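Long-range contacts in SusD superfamily protein (Bacteroides vulgatus, PDB 3MYV), which probably binds glycans at the outer membrane of the bacterium, as a SusD-type lipoprotein working alongside a TonB-dependent transporter: residues A[227-235]-A[362-370]; A[398-409]-A[421-430]. One frame throughout, in Å; residues are numbered along the deposited sequence.

Contact 1: residues A[227-235]-A[362-370]; sequences ALYPHEKYV and EIVKRGNPD. With EDO (1,2-ethanediol), chain H.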
loop_
_atom_site.group_PDB
_atom_site.type_symbol
_atom_site.label_atom_id
_atom_site.label_comp_id
_atom_site.label_asym_id
_atom_site.label_seq_id
_atom_site.Cartn_x
_atom_site.Cartn_y
_atom_site.Cartn_z
ATOM N N ALA A 227 11.031 -11.193 11.533
ATOM C CA ALA A 227 12.446 -11.058 11.218
ATOM C C ALA A 227 12.630 -10.846 9.721
ATOM O O ALA A 227 11.834 -11.350 8.896
ATOM C CB ALA A 227 13.208 -12.326 11.667
ATOM N N LEU A 228 13.707 -10.142 9.382
ATOM C CA LEU A 228 14.056 -9.872 7.998
ATOM C C LEU A 228 14.512 -11.147 7.299
ATOM O O LEU A 228 15.245 -11.939 7.868
ATOM C CB LEU A 228 15.174 -8.844 7.911
ATOM C CG LEU A 228 14.842 -7.432 8.327
ATOM C CD1 LEU A 228 16.113 -6.587 8.290
ATOM C CD2 LEU A 228 13.731 -6.856 7.433
ATOM N N TYR A 229 14.092 -11.334 6.057
ATOM C CA TYR A 229 14.636 -12.428 5.214
ATOM C C TYR A 229 16.111 -12.213 4.949
ATOM O O TYR A 229 16.492 -11.162 4.457
ATOM C CB TYR A 229 13.918 -12.526 3.853
ATOM C CG TYR A 229 12.427 -12.567 4.003
ATOM C CD1 TYR A 229 11.832 -13.555 4.776
ATOM C CD2 TYR A 229 11.607 -11.613 3.418
ATOM C CE1 TYR A 229 10.484 -13.575 4.978
ATOM C CE2 TYR A 229 10.225 -11.647 3.600
ATOM C CZ TYR A 229 9.677 -12.644 4.388
ATOM O OH TYR A 229 8.322 -12.690 4.653
ATOM N N PRO A 230 16.954 -13.229 5.221
ATOM C CA PRO A 230 18.375 -13.146 4.858
ATOM C C PRO A 230 18.561 -13.090 3.354
ATOM O O PRO A 230 17.690 -13.557 2.589
ATOM C CB PRO A 230 18.972 -14.461 5.381
ATOM C CG PRO A 230 17.962 -15.069 6.227
ATOM C CD PRO A 230 16.632 -14.453 5.970
ATOM N N HIS A 231 19.697 -12.522 2.957
ATOM C CA HIS A 231 20.106 -12.381 1.564
ATOM C C HIS A 231 19.836 -13.684 0.761
ATOM O O HIS A 231 19.200 -13.666 -0.297
ATOM C CB HIS A 231 21.590 -12.030 1.531
ATOM C CG HIS A 231 22.151 -11.881 0.151
ATOM N ND1 HIS A 231 22.079 -10.705 -0.555
ATOM C CD2 HIS A 231 22.805 -12.761 -0.644
ATOM C CE1 HIS A 231 22.674 -10.860 -1.727
ATOM N NE2 HIS A 231 23.112 -12.105 -1.809
ATOM N N GLU A 232 20.309 -14.799 1.302
ATOM C CA GLU A 232 20.275 -16.106 0.604
ATOM C C GLU A 232 18.884 -16.712 0.525
ATOM O O GLU A 232 18.676 -17.642 -0.237
ATOM C CB GLU A 232 21.178 -17.162 1.259
ATOM C CG GLU A 232 22.321 -16.649 2.049
ATOM C CD GLU A 232 21.894 -16.137 3.431
ATOM O OE1 GLU A 232 21.418 -16.933 4.298
ATOM O OE2 GLU A 232 22.048 -14.920 3.627
ATOM N N LYS A 233 17.950 -16.203 1.327
ATOM C CA LYS A 233 16.594 -16.714 1.362
ATOM C C LYS A 233 15.563 -15.724 0.814
ATOM O O LYS A 233 14.358 -15.976 0.879
ATOM C CB LYS A 233 16.216 -17.015 2.805
ATOM C CG LYS A 233 17.205 -17.889 3.529
ATOM C CD LYS A 233 17.014 -19.330 3.191
ATOM C CE LYS A 233 17.790 -20.200 4.172
ATOM N NZ LYS A 233 17.959 -21.570 3.619
ATOM N N TYR A 234 16.020 -14.580 0.340
ATOM C CA TYR A 234 15.122 -13.495 -0.101
ATOM C C TYR A 234 14.221 -13.888 -1.282
ATOM O O TYR A 234 12.996 -13.715 -1.226
ATOM C CB TYR A 234 15.954 -12.257 -0.458
ATOM C CG TYR A 234 15.152 -11.016 -0.745
ATOM C CD1 TYR A 234 14.719 -10.190 0.275
ATOM C CD2 TYR A 234 14.827 -10.665 -2.060
ATOM C CE1 TYR A 234 14.023 -9.030 -0.010
ATOM C CE2 TYR A 234 14.115 -9.535 -2.339
ATOM C CZ TYR A 234 13.704 -8.727 -1.314
ATOM O OH TYR A 234 13.008 -7.583 -1.596
ATOM N N VAL A 235 14.807 -14.437 -2.344
ATOM C CA VAL A 235 13.989 -14.810 -3.506
ATOM C C VAL A 235 12.949 -15.859 -3.115
ATOM O O VAL A 235 11.753 -15.732 -3.454
ATOM C CB VAL A 235 14.850 -15.285 -4.689
ATOM C CG1 VAL A 235 13.963 -15.859 -5.798
ATOM C CG2 VAL A 235 15.677 -14.142 -5.214
ATOM N N GLU A 362 20.963 -1.949 7.355
ATOM C CA GLU A 362 20.460 -3.321 7.478
ATOM C C GLU A 362 19.775 -3.789 6.208
ATOM O O GLU A 362 19.965 -4.945 5.773
ATOM C CB GLU A 362 19.497 -3.443 8.630
ATOM C CG GLU A 362 19.286 -4.873 9.036
ATOM C CD GLU A 362 20.345 -5.357 9.989
ATOM O OE1 GLU A 362 20.626 -4.616 10.954
ATOM O OE2 GLU A 362 20.861 -6.483 9.788
ATOM N N ILE A 363 19.014 -2.895 5.581
ATOM C CA ILE A 363 18.285 -3.242 4.355
ATOM C C ILE A 363 19.249 -3.264 3.156
ATOM O O ILE A 363 19.176 -4.149 2.272
ATOM C CB ILE A 363 17.111 -2.270 4.107
ATOM C CG1 ILE A 363 16.110 -2.357 5.278
ATOM C CG2 ILE A 363 16.446 -2.526 2.726
ATOM C CD1 ILE A 363 15.479 -3.755 5.513
ATOM N N VAL A 364 20.153 -2.288 3.110
ATOM C CA VAL A 364 21.134 -2.205 2.026
ATOM C C VAL A 364 21.978 -3.459 1.980
ATOM O O VAL A 364 22.192 -4.041 0.919
ATOM C CB VAL A 364 21.985 -0.934 2.173
ATOM C CG1 VAL A 364 23.232 -0.959 1.248
ATOM C CG2 VAL A 364 21.077 0.287 1.905
ATOM N N LYS A 365 22.450 -3.882 3.150
ATOM C CA LYS A 365 23.360 -5.012 3.245
ATOM C C LYS A 365 22.665 -6.346 3.083
ATOM O O LYS A 365 23.285 -7.320 2.642
ATOM C CB LYS A 365 24.146 -4.959 4.559
ATOM C CG LYS A 365 25.076 -3.762 4.586
ATOM C CD LYS A 365 25.775 -3.577 5.947
ATOM C CE LYS A 365 26.716 -2.371 5.890
ATOM N NZ LYS A 365 27.417 -2.146 7.201
ATOM N N ARG A 366 21.397 -6.427 3.471
ATOM C CA ARG A 366 20.633 -7.639 3.191
ATOM C C ARG A 366 20.504 -7.795 1.675
ATOM O O ARG A 366 20.572 -8.899 1.159
ATOM C CB ARG A 366 19.240 -7.616 3.842
ATOM C CG ARG A 366 18.475 -8.950 3.749
ATOM C CD ARG A 366 17.653 -9.072 2.477
ATOM N NE ARG A 366 16.706 -7.966 2.312
ATOM C CZ ARG A 366 15.548 -7.824 2.967
ATOM N NH1 ARG A 366 15.122 -8.744 3.850
ATOM N NH2 ARG A 366 14.778 -6.759 2.718
ATOM N N GLY A 367 20.293 -6.689 0.971
ATOM C CA GLY A 367 20.232 -6.703 -0.485
ATOM C C GLY A 367 21.545 -7.155 -1.119
ATOM O O GLY A 367 21.542 -8.056 -1.952
ATOM N N ASN A 368 22.654 -6.575 -0.663
ATOM C CA ASN A 368 24.012 -6.921 -1.119
ATOM C C ASN A 368 24.995 -6.613 0.020
ATOM O O ASN A 368 25.181 -5.448 0.362
ATOM C CB ASN A 368 24.385 -6.080 -2.356
ATOM C CG ASN A 368 25.762 -6.419 -2.913
ATOM O OD1 ASN A 368 26.538 -7.163 -2.279
ATOM N ND2 ASN A 368 26.096 -5.845 -4.092
ATOM N N PRO A 369 25.584 -7.644 0.645
ATOM C CA PRO A 369 26.457 -7.396 1.784
ATOM C C PRO A 369 27.719 -6.579 1.467
ATOM O O PRO A 369 28.370 -6.076 2.419
ATOM C CB PRO A 369 26.811 -8.815 2.286
ATOM C CG PRO A 369 26.616 -9.681 1.103
ATOM C CD PRO A 369 25.429 -9.093 0.393
ATOM N N ASP A 370 28.064 -6.443 0.179
ATOM C CA ASP A 370 29.202 -5.630 -0.238
ATOM C C ASP A 370 28.897 -4.114 -0.274
ATOM O O ASP A 370 29.800 -3.315 -0.491
ATOM C CB ASP A 370 29.699 -6.069 -1.622
ATOM C CG ASP A 370 30.220 -7.507 -1.638
ATOM O OD1 ASP A 370 30.737 -7.958 -0.603
ATOM O OD2 ASP A 370 30.112 -8.148 -2.700
HETATM C C1 EDO H . 7.080 -10.839 1.918
HETATM O O1 EDO H . 6.618 -11.307 3.189
HETATM C C2 EDO H . 7.560 -12.008 1.056
HETATM O O2 EDO H . 6.455 -12.850 0.754
#

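Contact 2: residues A[398-409]-A[421-430]; sequences FFDLLRNGKTIV and EEVDWDFYKC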
loop_
_atom_site.group_PDB
_atom_site.type_symbol
_atom_site.label_atom_id
_atom_site.label_comp_id
_atom_site.label_asym_id
_atom_site.label_seq_id
_atom_site.Cartn_x
_atom_site.Cartn_y
_atom_site.Cartn_z
ATOM N N PHE A 398 4.859 5.554 -6.507
ATOM C CA PHE A 398 4.158 6.787 -6.809
ATOM C C PHE A 398 3.947 7.651 -5.578
ATOM O O PHE A 398 4.263 8.835 -5.601
ATOM C CB PHE A 398 2.823 6.513 -7.540
ATOM C CG PHE A 398 1.902 7.707 -7.669
ATOM C CD1 PHE A 398 2.159 8.733 -8.580
ATOM C CD2 PHE A 398 0.710 7.759 -6.930
ATOM C CE1 PHE A 398 1.279 9.798 -8.707
ATOM C CE2 PHE A 398 -0.163 8.810 -7.073
ATOM C CZ PHE A 398 0.127 9.837 -7.960
ATOM N N PHE A 399 3.409 7.057 -4.516
ATOM C CA PHE A 399 3.075 7.786 -3.299
ATOM C C PHE A 399 4.327 8.318 -2.598
ATOM O O PHE A 399 4.346 9.452 -2.104
ATOM C CB PHE A 399 2.312 6.888 -2.327
ATOM C CG PHE A 399 0.982 6.421 -2.824
ATOM C CD1 PHE A 399 -0.013 7.325 -3.132
ATOM C CD2 PHE A 399 0.724 5.062 -2.960
ATOM C CE1 PHE A 399 -1.266 6.879 -3.557
ATOM C CE2 PHE A 399 -0.513 4.621 -3.389
ATOM C CZ PHE A 399 -1.500 5.522 -3.679
ATOM N N ASP A 400 5.395 7.528 -2.621
ATOM C CA ASP A 400 6.634 7.913 -1.925
ATOM C C ASP A 400 7.319 9.105 -2.600
ATOM O O ASP A 400 7.850 9.978 -1.931
ATOM C CB ASP A 400 7.599 6.730 -1.814
ATOM C CG ASP A 400 7.148 5.690 -0.772
ATOM O OD1 ASP A 400 6.333 5.989 0.131
ATOM O OD2 ASP A 400 7.620 4.555 -0.856
ATOM N N LEU A 401 7.297 9.143 -3.925
ATOM C CA LEU A 401 7.877 10.273 -4.629
ATOM C C LEU A 401 6.993 11.510 -4.443
ATOM O O LEU A 401 7.484 12.613 -4.088
ATOM C CB LEU A 401 8.095 9.945 -6.102
ATOM C CG LEU A 401 9.294 9.017 -6.363
ATOM C CD1 LEU A 401 9.281 8.522 -7.797
ATOM C CD2 LEU A 401 10.640 9.720 -6.030
ATOM N N LEU A 402 5.688 11.335 -4.631
ATOM C CA LEU A 402 4.808 12.509 -4.652
ATOM C C LEU A 402 4.713 13.155 -3.267
ATOM O O LEU A 402 4.745 14.368 -3.175
ATOM C CB LEU A 402 3.427 12.198 -5.235
ATOM C CG LEU A 402 3.146 13.152 -6.397
ATOM C CD1 LEU A 402 4.255 13.047 -7.418
ATOM C CD2 LEU A 402 1.801 12.917 -7.061
ATOM N N ARG A 403 4.652 12.360 -2.193
ATOM C CA ARG A 403 4.524 12.929 -0.835
ATOM C C ARG A 403 5.787 13.644 -0.382
ATOM O O ARG A 403 5.740 14.440 0.549
ATOM C CB ARG A 403 4.118 11.862 0.209
ATOM C CG ARG A 403 5.226 10.845 0.561
ATOM C CD ARG A 403 4.701 9.720 1.460
ATOM N NE ARG A 403 5.656 8.631 1.483
ATOM C CZ ARG A 403 6.829 8.666 2.116
ATOM N NH1 ARG A 403 7.185 9.713 2.854
ATOM N NH2 ARG A 403 7.633 7.628 2.035
ATOM N N ASN A 404 6.923 13.351 -1.028
ATOM C CA ASN A 404 8.144 14.089 -0.773
ATOM C C ASN A 404 8.384 15.235 -1.750
ATOM O O ASN A 404 9.490 15.732 -1.860
ATOM C CB ASN A 404 9.330 13.140 -0.807
ATOM C CG ASN A 404 9.488 12.410 0.493
ATOM O OD1 ASN A 404 9.803 13.032 1.501
ATOM N ND2 ASN A 404 9.214 11.110 0.499
ATOM N N GLY A 405 7.339 15.615 -2.478
ATOM C CA GLY A 405 7.422 16.727 -3.397
ATOM C C GLY A 405 8.375 16.518 -4.560
ATOM O O GLY A 405 8.871 17.492 -5.141
ATOM N N LYS A 406 8.592 15.263 -4.950
ATOM C CA LYS A 406 9.475 14.968 -6.082
ATOM C C LYS A 406 8.740 14.993 -7.416
ATOM O O LYS A 406 7.523 14.822 -7.468
ATOM C CB LYS A 406 10.155 13.610 -5.916
ATOM C CG LYS A 406 10.923 13.421 -4.601
ATOM C CD LYS A 406 12.124 14.377 -4.494
ATOM C CE LYS A 406 12.880 14.144 -3.207
ATOM N NZ LYS A 406 14.114 15.019 -3.157
ATOM N N THR A 407 9.494 15.174 -8.499
ATOM C CA THR A 407 8.949 15.010 -9.850
ATOM C C THR A 407 9.274 13.591 -10.291
ATOM O O THR A 407 10.436 13.177 -10.255
ATOM C CB THR A 407 9.591 15.971 -10.831
ATOM O OG1 THR A 407 9.398 17.292 -10.356
ATOM C CG2 THR A 407 8.989 15.820 -12.240
ATOM N N ILE A 408 8.240 12.838 -10.659
ATOM C CA ILE A 408 8.412 11.479 -11.182
ATOM C C ILE A 408 8.750 11.626 -12.666
ATOM O O ILE A 408 7.982 12.215 -13.426
ATOM C CB ILE A 408 7.145 10.616 -10.984
ATOM C CG1 ILE A 408 6.679 10.657 -9.515
ATOM C CG2 ILE A 408 7.421 9.151 -11.374
ATOM C CD1 ILE A 408 5.360 10.027 -9.281
ATOM N N VAL A 409 9.928 11.148 -13.052
ATOM C CA VAL A 409 10.392 11.226 -14.436
ATOM C C VAL A 409 10.218 9.862 -15.106
ATOM O O VAL A 409 10.772 8.850 -14.658
ATOM C CB VAL A 409 11.854 11.677 -14.518
ATOM C CG1 VAL A 409 12.321 11.685 -15.981
ATOM C CG2 VAL A 409 12.026 13.062 -13.864
ATOM N N GLU A 421 5.416 12.404 -18.944
ATOM C CA GLU A 421 6.843 12.245 -18.661
ATOM C C GLU A 421 7.309 12.863 -17.349
ATOM O O GLU A 421 8.357 12.487 -16.821
ATOM C CB GLU A 421 7.674 12.827 -19.811
ATOM C CG GLU A 421 7.509 12.072 -21.118
ATOM C CD GLU A 421 8.473 12.516 -22.193
ATOM O OE1 GLU A 421 9.148 13.554 -22.033
ATOM O OE2 GLU A 421 8.558 11.814 -23.200
ATOM N N GLU A 422 6.570 13.849 -16.848
ATOM C CA GLU A 422 6.863 14.443 -15.549
ATOM C C GLU A 422 5.578 14.569 -14.762
ATOM O O GLU A 422 4.608 15.169 -15.237
ATOM C CB GLU A 422 7.528 15.817 -15.707
ATOM C CG GLU A 422 8.881 15.715 -16.375
ATOM C CD GLU A 422 9.701 16.994 -16.310
ATOM O OE1 GLU A 422 9.144 18.082 -16.071
ATOM O OE2 GLU A 422 10.930 16.901 -16.514
ATOM N N VAL A 423 5.544 13.950 -13.590
ATOM C CA VAL A 423 4.364 13.991 -12.716
ATOM C C VAL A 423 4.797 14.488 -11.343
ATOM O O VAL A 423 5.766 13.983 -10.762
ATOM C CB VAL A 423 3.707 12.615 -12.603
ATOM C CG1 VAL A 423 2.632 12.608 -11.495
ATOM C CG2 VAL A 423 3.130 12.207 -13.974
ATOM N N ASP A 424 4.093 15.489 -10.823
ATOM C CA ASP A 424 4.369 15.985 -9.487
ATOM C C ASP A 424 3.044 16.321 -8.842
ATOM O O ASP A 424 1.998 16.071 -9.437
ATOM C CB ASP A 424 5.330 17.185 -9.526
ATOM C CG ASP A 424 4.749 18.402 -10.150
ATOM O OD1 ASP A 424 3.514 18.518 -10.324
ATOM O OD2 ASP A 424 5.573 19.285 -10.457
ATOM N N TRP A 425 3.070 16.895 -7.651
ATOM C CA TRP A 425 1.833 17.112 -6.914
ATOM C C TRP A 425 0.978 18.295 -7.422
ATOM O O TRP A 425 -0.044 18.629 -6.822
ATOM C CB TRP A 425 2.099 17.148 -5.412
ATOM C CG TRP A 425 2.945 18.247 -4.878
ATOM C CD1 TRP A 425 3.157 19.472 -5.441
ATOM C CD2 TRP A 425 3.658 18.252 -3.625
ATOM N NE1 TRP A 425 3.985 20.229 -4.635
ATOM C CE2 TRP A 425 4.287 19.513 -3.505
ATOM C CE3 TRP A 425 3.795 17.333 -2.581
ATOM C CZ2 TRP A 425 5.084 19.858 -2.404
ATOM C CZ3 TRP A 425 4.594 17.678 -1.478
ATOM C CH2 TRP A 425 5.223 18.922 -1.401
ATOM N N ASP A 426 1.421 18.948 -8.490
ATOM C CA ASP A 426 0.635 20.009 -9.147
ATOM C C ASP A 426 -0.106 19.466 -10.358
ATOM O O ASP A 426 -0.923 20.172 -10.947
ATOM C CB ASP A 426 1.537 21.151 -9.593
ATOM C CG ASP A 426 2.157 21.907 -8.426
ATOM O OD1 ASP A 426 1.528 22.023 -7.368
ATOM O OD2 ASP A 426 3.274 22.409 -8.599
ATOM N N PHE A 427 0.177 18.219 -10.737
ATOM C CA PHE A 427 -0.519 17.571 -11.852
ATOM C C PHE A 427 -1.926 17.191 -11.440
ATOM O O PHE A 427 -2.108 16.480 -10.456
ATOM C CB PHE A 427 0.231 16.304 -12.246
ATOM C CG PHE A 427 -0.318 15.610 -13.458
ATOM C CD1 PHE A 427 -0.733 16.322 -14.576
ATOM C CD2 PHE A 427 -0.329 14.225 -13.516
ATOM C CE1 PHE A 427 -1.204 15.661 -15.704
ATOM C CE2 PHE A 427 -0.771 13.577 -14.624
ATOM C CZ PHE A 427 -1.208 14.289 -15.726
ATOM N N TYR A 428 -2.929 17.643 -12.192
ATOM C CA TYR A 428 -4.311 17.530 -11.718
ATOM C C TYR A 428 -4.753 16.083 -11.600
ATOM O O TYR A 428 -5.672 15.771 -10.824
ATOM C CB TYR A 428 -5.283 18.365 -12.558
ATOM C CG TYR A 428 -5.743 17.766 -13.877
ATOM C CD1 TYR A 428 -4.962 17.853 -15.022
ATOM C CD2 TYR A 428 -6.978 17.158 -13.985
ATOM C CE1 TYR A 428 -5.387 17.331 -16.226
ATOM C CE2 TYR A 428 -7.422 16.644 -15.175
ATOM C CZ TYR A 428 -6.620 16.725 -16.301
ATOM O OH TYR A 428 -7.056 16.193 -17.491
ATOM N N LYS A 429 -4.083 15.194 -12.338
ATOM C CA LYS A 429 -4.443 13.778 -12.292
ATOM C C LYS A 429 -3.600 12.990 -11.299
ATOM O O LYS A 429 -3.645 11.759 -11.311
ATOM C CB LYS A 429 -4.429 13.168 -13.694
ATOM C CG LYS A 429 -5.479 13.829 -14.585
ATOM C CD LYS A 429 -5.770 13.062 -15.829
ATOM C CE LYS A 429 -4.668 13.209 -16.871
ATOM N NZ LYS A 429 -5.119 12.649 -18.172
ATOM N N CYS A 430 -2.861 13.685 -10.418
ATOM C CA CYS A 430 -2.216 12.998 -9.284
ATOM C C CYS A 430 -3.211 12.553 -8.219
ATOM O O CYS A 430 -2.841 11.857 -7.262
ATOM C CB CYS A 430 -1.073 13.822 -8.656
ATOM S SG CYS A 430 -1.614 15.168 -7.515
HETATM O O HOH W 1 5.394 16.048 -6.076
HETATM O O HOH W 2 8.096 19.140 -11.823
#

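Contact 1: residues A[227-235]-A[362-370]
Arg366, one residue short of the end of helix 350-367, reaches into the loop 227-235 and meets it along most of its length. From CB the chain leaves with CG anti to the backbone N (chi1 -172°), then folds at chi2 and chi3, which brings both CG and CD up against Tyr229 O. NE and CZ come next to Tyr234, whose CE1 lies 3.6 Å from Arg366 CZ, above the centre of the guanidinium, the two planes 53° apart. At the tip, Arg366 NH1 gives a nearly straight bond (172°) to Tyr229 O at 2.8 Å, in the guanidinium plane and on a carbonyl lone pair. NH1 also forms a salt bridge with Glu247, and NH2 one with Glu390, which accepts from Tyr234 OH as well. A lysine in place of Arg366 would probably leave one of these two glutamates without its mate and Tyr234 CE1 without the flat group it rests on.

The loop answers with His231, whose ND1 donates to Arg366 O at 2.9 Å, nearly in the imidazole plane, while Pro369 CD lies over one ring face in a CH-pi contact 4.1 Å from the centroid. On the other flank Leu228 CD1 rests on Ile363 CD1 (4.0 Å) and Glu362 CG. The chemistry is thus mainly polar: a buried arginine, its charge probably balanced by two carboxylates, ties the loop to the helix, and a histidine takes up a carbonyl at the helix end.

Contact 2: residues A[398-409]-A[421-430]
A two-stranded antiparallel ribbon, 408-409 with 422-423, follows the C-terminal end of helix 397-403, and the helix meets the second segment through Val423, the turn after it and Cys430. Ile408 and Val423 form a hydrogen-bonded pair: Ile408 N to Val423 O is 2.7 Å and Val423 N to Ile408 O 3.0 Å. Val409 and Glu422 are the neighbouring non-hydrogen-bonded pair. Val423 CG1 meets the edge of the Phe398 ring at CE1, 4.2 Å away, on the side of the ribbon that carries Ile408; at the same ring's edge, Phe398 CZ lies 3.7 Å from Cys430 O. Trp425, its CG set between the backbone N and the carbonyl carbon (chi1 64°), lays its six-membered ring over Gly405 CA, 3.6 Å from the centroid and 14° off the normal. Water 1 joins Lys406 O to Trp425 N, the latter bond weak; water 2 joins Thr407 OG1 to Asp424 OD2. Asp424 OD1 accepts from Asp426 N in an Asx turn, within a type I turn from Asp424 to Phe427. Gly405, with positive phi, is the C-prime residue of a Schellman motif, the classic glycine-ended helix stop, here roofed by tryptophan.

Both contacts belong to the SusD-family part of the chain and each sets a loop or ribbon against the end of a helix, yet they share no element: their centres lie 30 Å apart and their nearest atoms about 12 Å. Neither is wholly core; each mixes buried and exposed residues, with the centre of contact 1 farther from the centre of the chain (22 Å against 17 Å). Contact 1 bridges a long sequence gap and relies on a charged side chain, whereas contact 2 closes a short excursion by backbone pairing, apolar packing and two waters. Helix 380-391 is a common neighbour, touched by Ile363 in one and Asn404 in the other.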